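Side-chain contacts in octaprenyl Pyrophosphate Synthase (Helicobacter pylori, PDB 3TC1), which probably builds octaprenyl diphosphate by adding isopentenyl diphosphate units to an allylic diphosphate, as a magnesium-dependent, all-helical trans-prenyltransferase: residues A14-E19 and L62-E67; L56-N61 and A175-K180. All coordinates share one frame; numbering follows the deposited sequence.

The two contacts share helix 53-80, a long helix of the all-alpha isoprenoid synthase fold. Interaction 2 joins its early turns, 56-61, to the end of helix 152-177; interaction 1 joins the next turns, 62-67, to the end of helix 3-18. Along the chain the segments run 14-19, 56-61, 62-67, 175-180, so the two contacts interleave. Their centres lie about 15 Å apart, on the same side of the chain's centre, and they touch: Trp16 CH2 is 3.7 Å from Asn61 O, and Leu62 CD2 is 4.1 Å from Leu177 CD2. Helix 53-80 is thus packed between two others, upstream of the DDxxD sequence at its far end, which binds magnesium in relatives.

Interaction 1 of 2, residues A14-E19 and L62-E67; sequences ASWIKE and LCTIVE
Trp16 and Thr64 reach toward each other from opposite directions, the indole of one lying against the methyl of the other. Their contact joins the last turns of helix 3-18 to helix 53-80 in the all-alpha isoprenoid synthase fold. The backbones stay well apart, with 9.2 Å between Trp16 CA and Thr64 CA, and the broad indole bridges the interval.

Thr64 CG2 sits over one face of the benzo ring of Trp16 in a CH-pi contact, 3.6 Å from the centroid of the six-membered ring and 22° off its normal. The methyl is displaced toward the rim on the side of CE3 and CZ3, so the five-membered ring takes little part. What holds it there is the first torsion of Thr64: OG1 stands beside the backbone N (chi1 -58°) and hydrogen-bonds to Leu60 O one turn earlier, which sends CG2 out from the helix toward the indole. The hydroxyl is thereby satisfied within its own helix, and an apolar branch is left to meet the ring.

Ile65 approaches differently. Ile65 CG1 lies in the indole plane, outside the edge, 3.8 Å from Trp16 CH2, so the same ring is met over a face by one residue and at its rim by the next. No hydrogen bond crosses between 14-19 and 62-67; the join is apolar and buried.

Earlier turns of helix 3-18 add Ile9, Lys12 and Ile13 against Thr64, and helix 92-116 supplies Leu116 against Ile65 and Lys111, which makes a cation-pi contact with Trp16 and a salt bridge with Glu19. The nearest approach between the two segments is Thr64 CG2 to Trp16 CZ3, at 3.4 Å.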
ATOM      1  N   ALA B  14     -17.850  -0.479  -5.604  1.00 20.81           N
ATOM      2  CA  ALA B  14     -17.926   0.183  -6.903  1.00 21.92           C
ATOM      3  C   ALA B  14     -18.155   1.684  -6.739  1.00 22.45           C
ATOM      4  O   ALA B  14     -17.598   2.490  -7.480  1.00 23.24           O
ATOM      5  CB  ALA B  14     -19.045  -0.428  -7.742  1.00 20.94           C
ATOM      6  N   SER B  15     -18.987   2.055  -5.774  1.00 21.70           N
ATOM      7  CA  SER B  15     -19.265   3.461  -5.524  1.00 22.30           C
ATOM      8  C   SER B  15     -18.019   4.178  -5.011  1.00 21.71           C
ATOM      9  O   SER B  15     -17.726   5.300  -5.425  1.00 23.09           O
ATOM     10  CB  SER B  15     -20.395   3.606  -4.504  1.00 32.10           C
ATOM     11  OG  SER B  15     -21.602   3.069  -5.015  1.00 39.60           O
ATOM     12  N   TRP B  16     -17.290   3.529  -4.108  1.00 18.14           N
ATOM     13  CA  TRP B  16     -16.080   4.116  -3.546  1.00 18.36           C
ATOM     14  C   TRP B  16     -15.005   4.305  -4.619  1.00 18.54           C
ATOM     15  O   TRP B  16     -14.247   5.276  -4.582  1.00 16.85           O
ATOM     16  CB  TRP B  16     -15.556   3.243  -2.396  1.00 19.95           C
ATOM     17  CG  TRP B  16     -16.381   3.349  -1.129  1.00 16.50           C
ATOM     18  CD1 TRP B  16     -17.557   4.031  -0.968  1.00 19.66           C
ATOM     19  CD2 TRP B  16     -16.079   2.769   0.146  1.00 17.20           C
ATOM     20  NE1 TRP B  16     -18.003   3.914   0.331  1.00 19.13           N
ATOM     21  CE2 TRP B  16     -17.115   3.144   1.035  1.00 19.20           C
ATOM     22  CE3 TRP B  16     -15.033   1.972   0.628  1.00 16.51           C
ATOM     23  CZ2 TRP B  16     -17.137   2.747   2.378  1.00 18.52           C
ATOM     24  CZ3 TRP B  16     -15.054   1.577   1.971  1.00 16.10           C
ATOM     25  CH2 TRP B  16     -16.100   1.967   2.825  1.00 16.75           C
ATOM     26  N   ILE B  17     -14.936   3.381  -5.575  1.00 21.16           N
ATOM     27  CA  ILE B  17     -13.960   3.504  -6.656  1.00 20.74           C
ATOM     28  C   ILE B  17     -14.354   4.692  -7.532  1.00 19.74           C
ATOM     29  O   ILE B  17     -13.501   5.467  -7.954  1.00 21.02           O
ATOM     30  CB  ILE B  17     -13.893   2.220  -7.529  1.00 20.79           C
ATOM     31  CG1 ILE B  17     -13.219   1.099  -6.743  1.00 19.84           C
ATOM     32  CG2 ILE B  17     -13.109   2.488  -8.820  1.00 21.49           C
ATOM     33  CD1 ILE B  17     -11.794   1.406  -6.335  1.00 19.91           C
ATOM     34  N   LYS B  18     -15.648   4.838  -7.799  1.00 19.71           N
ATOM     35  CA  LYS B  18     -16.119   5.956  -8.612  1.00 21.76           C
ATOM     36  C   LYS B  18     -15.878   7.292  -7.907  1.00 20.64           C
ATOM     37  O   LYS B  18     -15.711   8.321  -8.561  1.00 21.80           O
ATOM     38  CB  LYS B  18     -17.609   5.810  -8.932  1.00 30.26           C
ATOM     39  CG  LYS B  18     -17.928   4.782 -10.008  1.00 34.47           C
ATOM     40  CD  LYS B  18     -19.420   4.768 -10.313  1.00 38.64           C
ATOM     41  CE  LYS B  18     -19.762   3.835 -11.469  1.00 41.22           C
ATOM     42  NZ  LYS B  18     -19.439   2.411 -11.177  1.00 43.56           N
ATOM     43  N   GLU B  19     -15.869   7.278  -6.578  1.00 18.65           N
ATOM     44  CA  GLU B  19     -15.634   8.498  -5.811  1.00 18.22           C
ATOM     45  C   GLU B  19     -14.204   9.005  -5.984  1.00 19.29           C
ATOM     46  O   GLU B  19     -13.912  10.166  -5.697  1.00 19.21           O
ATOM     47  CB  GLU B  19     -15.931   8.266  -4.324  1.00 19.94           C
ATOM     48  CG  GLU B  19     -17.397   7.942  -4.051  1.00 19.82           C
ATOM     49  CD  GLU B  19     -17.723   7.758  -2.571  1.00 20.71           C
ATOM     50  OE1 GLU B  19     -16.797   7.589  -1.748  1.00 18.58           O
ATOM     51  OE2 GLU B  19     -18.925   7.769  -2.236  1.00 24.36           O
ATOM     52  N   LEU B  62     -18.082  -1.295   7.017  1.00 14.12           N
ATOM     53  CA  LEU B  62     -16.961  -2.005   7.618  1.00 14.43           C
ATOM     54  C   LEU B  62     -16.555  -3.198   6.760  1.00 16.21           C
ATOM     55  O   LEU B  62     -15.361  -3.470   6.578  1.00 15.81           O
ATOM     56  CB  LEU B  62     -17.320  -2.486   9.028  1.00 13.61           C
ATOM     57  CG  LEU B  62     -16.176  -3.164   9.796  1.00 15.36           C
ATOM     58  CD1 LEU B  62     -15.023  -2.189   9.951  1.00 17.41           C
ATOM     59  CD2 LEU B  62     -16.659  -3.609  11.177  1.00 16.38           C
ATOM     60  N   CYS B  63     -17.551  -3.920   6.251  1.00 18.10           N
ATOM     61  CA  CYS B  63     -17.294  -5.079   5.398  1.00 17.01           C
ATOM     62  C   CYS B  63     -16.623  -4.617   4.107  1.00 17.13           C
ATOM     63  O   CYS B  63     -15.754  -5.296   3.566  1.00 15.53           O
ATOM     64  CB  CYS B  63     -18.602  -5.800   5.061  1.00 18.05           C
ATOM     65  SG  CYS B  63     -19.366  -6.686   6.445  1.00 20.62           S
ATOM     66  N   THR B  64     -17.032  -3.455   3.617  1.00 15.41           N
ATOM     67  CA  THR B  64     -16.464  -2.913   2.394  1.00 15.78           C
ATOM     68  C   THR B  64     -14.983  -2.610   2.611  1.00 15.21           C
ATOM     69  O   THR B  64     -14.148  -2.929   1.766  1.00 15.80           O
ATOM     70  CB  THR B  64     -17.216  -1.641   1.961  1.00 17.66           C
ATOM     71  OG1 THR B  64     -18.600  -1.958   1.770  1.00 18.89           O
ATOM     72  CG2 THR B  64     -16.650  -1.100   0.653  1.00 18.65           C
ATOM     73  N   ILE B  65     -14.667  -2.000   3.750  1.00 15.81           N
ATOM     74  CA  ILE B  65     -13.292  -1.673   4.113  1.00 15.04           C
ATOM     75  C   ILE B  65     -12.458  -2.955   4.166  1.00 16.39           C
ATOM     76  O   ILE B  65     -11.355  -3.016   3.620  1.00 15.57           O
ATOM     77  CB  ILE B  65     -13.243  -0.979   5.503  1.00 12.05           C
ATOM     78  CG1 ILE B  65     -13.818   0.436   5.394  1.00 10.93           C
ATOM     79  CG2 ILE B  65     -11.814  -0.952   6.042  1.00 11.61           C
ATOM     80  CD1 ILE B  65     -14.059   1.101   6.747  1.00 13.08           C
ATOM     81  N   VAL B  66     -12.990  -3.981   4.821  1.00 10.43           N
ATOM     82  CA  VAL B  66     -12.278  -5.249   4.927  1.00 10.69           C
ATOM     83  C   VAL B  66     -12.037  -5.921   3.569  1.00 10.95           C
ATOM     84  O   VAL B  66     -10.950  -6.443   3.317  1.00 10.31           O
ATOM     85  CB  VAL B  66     -13.025  -6.222   5.866  1.00 15.48           C
ATOM     86  CG1 VAL B  66     -12.461  -7.635   5.732  1.00 14.46           C
ATOM     87  CG2 VAL B  66     -12.882  -5.746   7.317  1.00 15.58           C
ATOM     88  N   GLU B  67     -13.036  -5.914   2.696  1.00 13.23           N
ATOM     89  CA  GLU B  67     -12.871  -6.536   1.382  1.00 15.06           C
ATOM     90  C   GLU B  67     -11.875  -5.756   0.512  1.00 16.32           C
ATOM     91  O   GLU B  67     -11.140  -6.343  -0.283  1.00 15.64           O
ATOM     92  CB  GLU B  67     -14.219  -6.637   0.656  1.00 15.76           C
ATOM     93  CG  GLU B  67     -15.264  -7.546   1.331  1.00 18.83           C
ATOM     94  CD  GLU B  67     -14.798  -8.996   1.512  1.00 21.46           C
ATOM     95  OE1 GLU B  67     -13.769  -9.390   0.925  1.00 22.04           O
ATOM     96  OE2 GLU B  67     -15.477  -9.751   2.244  1.00 23.24           O
TER

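Interaction 2 of 2, residues L56-N61 and A175-K180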
ATOM      1  N   LEU B  56     -26.703  -0.831  10.431  1.00 17.36           N
ATOM      2  CA  LEU B  56     -26.516  -1.801   9.357  1.00 19.81           C
ATOM      3  C   LEU B  56     -25.647  -1.217   8.239  1.00 20.53           C
ATOM      4  O   LEU B  56     -24.778  -1.901   7.696  1.00 19.39           O
ATOM      5  CB  LEU B  56     -27.872  -2.219   8.785  1.00 26.48           C
ATOM      6  CG  LEU B  56     -27.862  -3.149   7.570  1.00 27.52           C
ATOM      7  CD1 LEU B  56     -27.123  -4.443   7.903  1.00 29.50           C
ATOM      8  CD2 LEU B  56     -29.300  -3.446   7.161  1.00 29.93           C
ATOM      9  N   ASP B  57     -25.886   0.044   7.895  1.00 23.57           N
ATOM     10  CA  ASP B  57     -25.101   0.693   6.855  1.00 25.10           C
ATOM     11  C   ASP B  57     -23.640   0.793   7.304  1.00 24.64           C
ATOM     12  O   ASP B  57     -22.729   0.564   6.511  1.00 25.52           O
ATOM     13  CB  ASP B  57     -25.655   2.083   6.547  1.00 28.34           C
ATOM     14  CG  ASP B  57     -24.899   2.775   5.425  1.00 33.10           C
ATOM     15  OD1 ASP B  57     -24.894   2.255   4.286  1.00 33.38           O
ATOM     16  OD2 ASP B  57     -24.301   3.838   5.685  1.00 35.12           O
ATOM     17  N   LYS B  58     -23.421   1.140   8.571  1.00 20.02           N
ATOM     18  CA  LYS B  58     -22.064   1.237   9.109  1.00 19.56           C
ATOM     19  C   LYS B  58     -21.390  -0.127   9.015  1.00 18.11           C
ATOM     20  O   LYS B  58     -20.202  -0.222   8.724  1.00 16.70           O
ATOM     21  CB  LYS B  58     -22.078   1.661  10.582  1.00 26.67           C
ATOM     22  CG  LYS B  58     -22.310   3.137  10.862  1.00 29.79           C
ATOM     23  CD  LYS B  58     -22.089   3.396  12.356  1.00 33.06           C
ATOM     24  CE  LYS B  58     -22.098   4.878  12.719  1.00 35.30           C
ATOM     25  NZ  LYS B  58     -23.467   5.431  12.876  1.00 38.20           N
ATOM     26  N   ALA B  59     -22.157  -1.181   9.281  1.00 16.19           N
ATOM     27  CA  ALA B  59     -21.635  -2.539   9.227  1.00 15.54           C
ATOM     28  C   ALA B  59     -21.256  -2.908   7.793  1.00 16.73           C
ATOM     29  O   ALA B  59     -20.227  -3.539   7.554  1.00 15.54           O
ATOM     30  CB  ALA B  59     -22.662  -3.512   9.768  1.00 14.72           C
ATOM     31  N   LEU B  60     -22.088  -2.516   6.838  1.00 19.53           N
ATOM     32  CA  LEU B  60     -21.791  -2.800   5.444  1.00 20.89           C
ATOM     33  C   LEU B  60     -20.537  -2.018   5.047  1.00 21.15           C
ATOM     34  O   LEU B  60     -19.718  -2.502   4.262  1.00 20.38           O
ATOM     35  CB  LEU B  60     -22.979  -2.413   4.563  1.00 21.07           C
ATOM     36  CG  LEU B  60     -24.247  -3.218   4.877  1.00 22.86           C
ATOM     37  CD1 LEU B  60     -25.401  -2.732   4.016  1.00 25.50           C
ATOM     38  CD2 LEU B  60     -23.989  -4.697   4.646  1.00 20.71           C
ATOM     39  N   ASN B  61     -20.385  -0.813   5.597  1.00 17.12           N
ATOM     40  CA  ASN B  61     -19.205  -0.003   5.304  1.00 17.47           C
ATOM     41  C   ASN B  61     -17.965  -0.704   5.832  1.00 15.34           C
ATOM     42  O   ASN B  61     -16.918  -0.701   5.185  1.00 14.08           O
ATOM     43  CB  ASN B  61     -19.300   1.388   5.944  1.00 17.30           C
ATOM     44  CG  ASN B  61     -20.217   2.316   5.184  1.00 21.00           C
ATOM     45  OD1 ASN B  61     -20.619   2.021   4.063  1.00 22.99           O
ATOM     46  ND2 ASN B  61     -20.544   3.458   5.787  1.00 21.29           N
ATOM     47  N   ALA B 175     -17.740  -6.996  15.974  1.00 14.94           N
ATOM     48  CA  ALA B 175     -18.284  -7.201  17.308  1.00 18.54           C
ATOM     49  C   ALA B 175     -18.295  -5.863  18.051  1.00 20.15           C
ATOM     50  O   ALA B 175     -19.269  -5.529  18.732  1.00 20.66           O
ATOM     51  CB  ALA B 175     -17.443  -8.227  18.068  1.00 15.85           C
ATOM     52  N   ILE B 176     -17.206  -5.109  17.919  1.00 18.70           N
ATOM     53  CA  ILE B 176     -17.086  -3.801  18.555  1.00 19.30           C
ATOM     54  C   ILE B 176     -18.194  -2.884  18.034  1.00 20.99           C
ATOM     55  O   ILE B 176     -18.915  -2.263  18.814  1.00 20.65           O
ATOM     56  CB  ILE B 176     -15.712  -3.148  18.242  1.00 17.84           C
ATOM     57  CG1 ILE B 176     -14.589  -3.933  18.929  1.00 17.74           C
ATOM     58  CG2 ILE B 176     -15.705  -1.690  18.691  1.00 17.88           C
ATOM     59  CD1 ILE B 176     -13.181  -3.475  18.545  1.00 16.69           C
ATOM     60  N   LEU B 177     -18.318  -2.812  16.711  1.00 18.38           N
ATOM     61  CA  LEU B 177     -19.326  -1.983  16.062  1.00 18.41           C
ATOM     62  C   LEU B 177     -20.739  -2.339  16.521  1.00 20.01           C
ATOM     63  O   LEU B 177     -21.556  -1.454  16.774  1.00 19.76           O
ATOM     64  CB  LEU B 177     -19.240  -2.142  14.539  1.00 20.98           C
ATOM     65  CG  LEU B 177     -20.216  -1.300  13.714  1.00 22.06           C
ATOM     66  CD1 LEU B 177     -19.839   0.171  13.842  1.00 22.79           C
ATOM     67  CD2 LEU B 177     -20.180  -1.733  12.253  1.00 22.28           C
ATOM     68  N   LEU B 178     -21.017  -3.636  16.629  1.00 22.34           N
ATOM     69  CA  LEU B 178     -22.334  -4.112  17.038  1.00 24.00           C
ATOM     70  C   LEU B 178     -22.481  -4.299  18.540  1.00 26.04           C
ATOM     71  O   LEU B 178     -23.452  -4.896  19.013  1.00 26.76           O
ATOM     72  CB  LEU B 178     -22.647  -5.428  16.325  1.00 20.72           C
ATOM     73  CG  LEU B 178     -22.561  -5.335  14.798  1.00 20.20           C
ATOM     74  CD1 LEU B 178     -22.948  -6.661  14.187  1.00 17.14           C
ATOM     75  CD2 LEU B 178     -23.473  -4.222  14.288  1.00 20.10           C
ATOM     76  N   ASN B 179     -21.510  -3.791  19.285  1.00 26.67           N
ATOM     77  CA  ASN B 179     -21.522  -3.897  20.737  1.00 30.08           C
ATOM     78  C   ASN B 179     -21.686  -5.333  21.264  1.00 30.17           C
ATOM     79  O   ASN B 179     -22.509  -5.598  22.125  1.00 30.99           O
ATOM     80  CB  ASN B 179     -22.615  -2.988  21.316  1.00 51.70           C
ATOM     81  CG  ASN B 179     -22.453  -2.759  22.807  1.00 56.71           C
ATOM     82  OD1 ASN B 179     -21.368  -2.418  23.276  1.00 60.21           O
ATOM     83  ND2 ASN B 179     -23.535  -2.933  23.560  1.00 58.76           N
ATOM     84  N   LYS B 180     -20.987  -6.264  20.691  1.00 28.44           N
ATOM     85  CA  LYS B 180     -20.902  -7.627  21.093  1.00 26.80           C
ATOM     86  C   LYS B 180     -19.585  -7.982  21.738  1.00 25.27           C
ATOM     87  O   LYS B 180     -18.777  -7.268  21.674  1.00 25.40           O
ATOM     88  CB  LYS B 180     -21.233  -8.565  19.941  1.00 28.64           C
ATOM     89  CG  LYS B 180     -22.571  -8.445  19.447  1.00 29.52           C
ATOM     90  CD  LYS B 180     -22.749  -9.126  18.254  1.00 32.30           C
ATOM     91  CE  LYS B 180     -23.131 -10.421  18.455  1.00 34.02           C
ATOM     92  NZ  LYS B 180     -24.554 -10.572  18.321  1.00 38.22           N
TER
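Lys180 N donates to Ala175 O over 2.7 Å, closing the last turn of the helix that sets Leu177 against Ala59. A second bond, from Asn179 N to Ile176 O, completes a Schellman motif, with Asn179 at positive phi (54°) as its C-prime residue. Leu177 is thus held on the final helical turn before the chain turns away.

From there Leu177 points toward residues 56-61 of helix 53-80. Its CG is anti to the backbone N (chi1 -178°), which extends the side chain outward and carries the CD2 methyl onto the helix backbone. Leu177 CD2 rests 3.5 Å from Ala59 CA, with Ala59 N nearly as close and the Ala59 methyl carbon a little farther. The leucine branch therefore lies closer to the main chain of Ala59 than to its side chain, and Leu177 CD2 is also 3.8 Å from the carbonyl carbon Lys58 C. In the isoprenoid synthase fold this is where the C-terminal end of helix 152-177 packs on the early turns of helix 53-80; Leu55, from the latter helix, also touches Leu177.

Leu177 CD1 lies 4.2 Å from Lys58 CD, a looser contact at the margin. The lysine then leads away, with its ammonium end directed off the leucine. The neighbouring Leu178 packs against Leu46, Leu47 and Leu55.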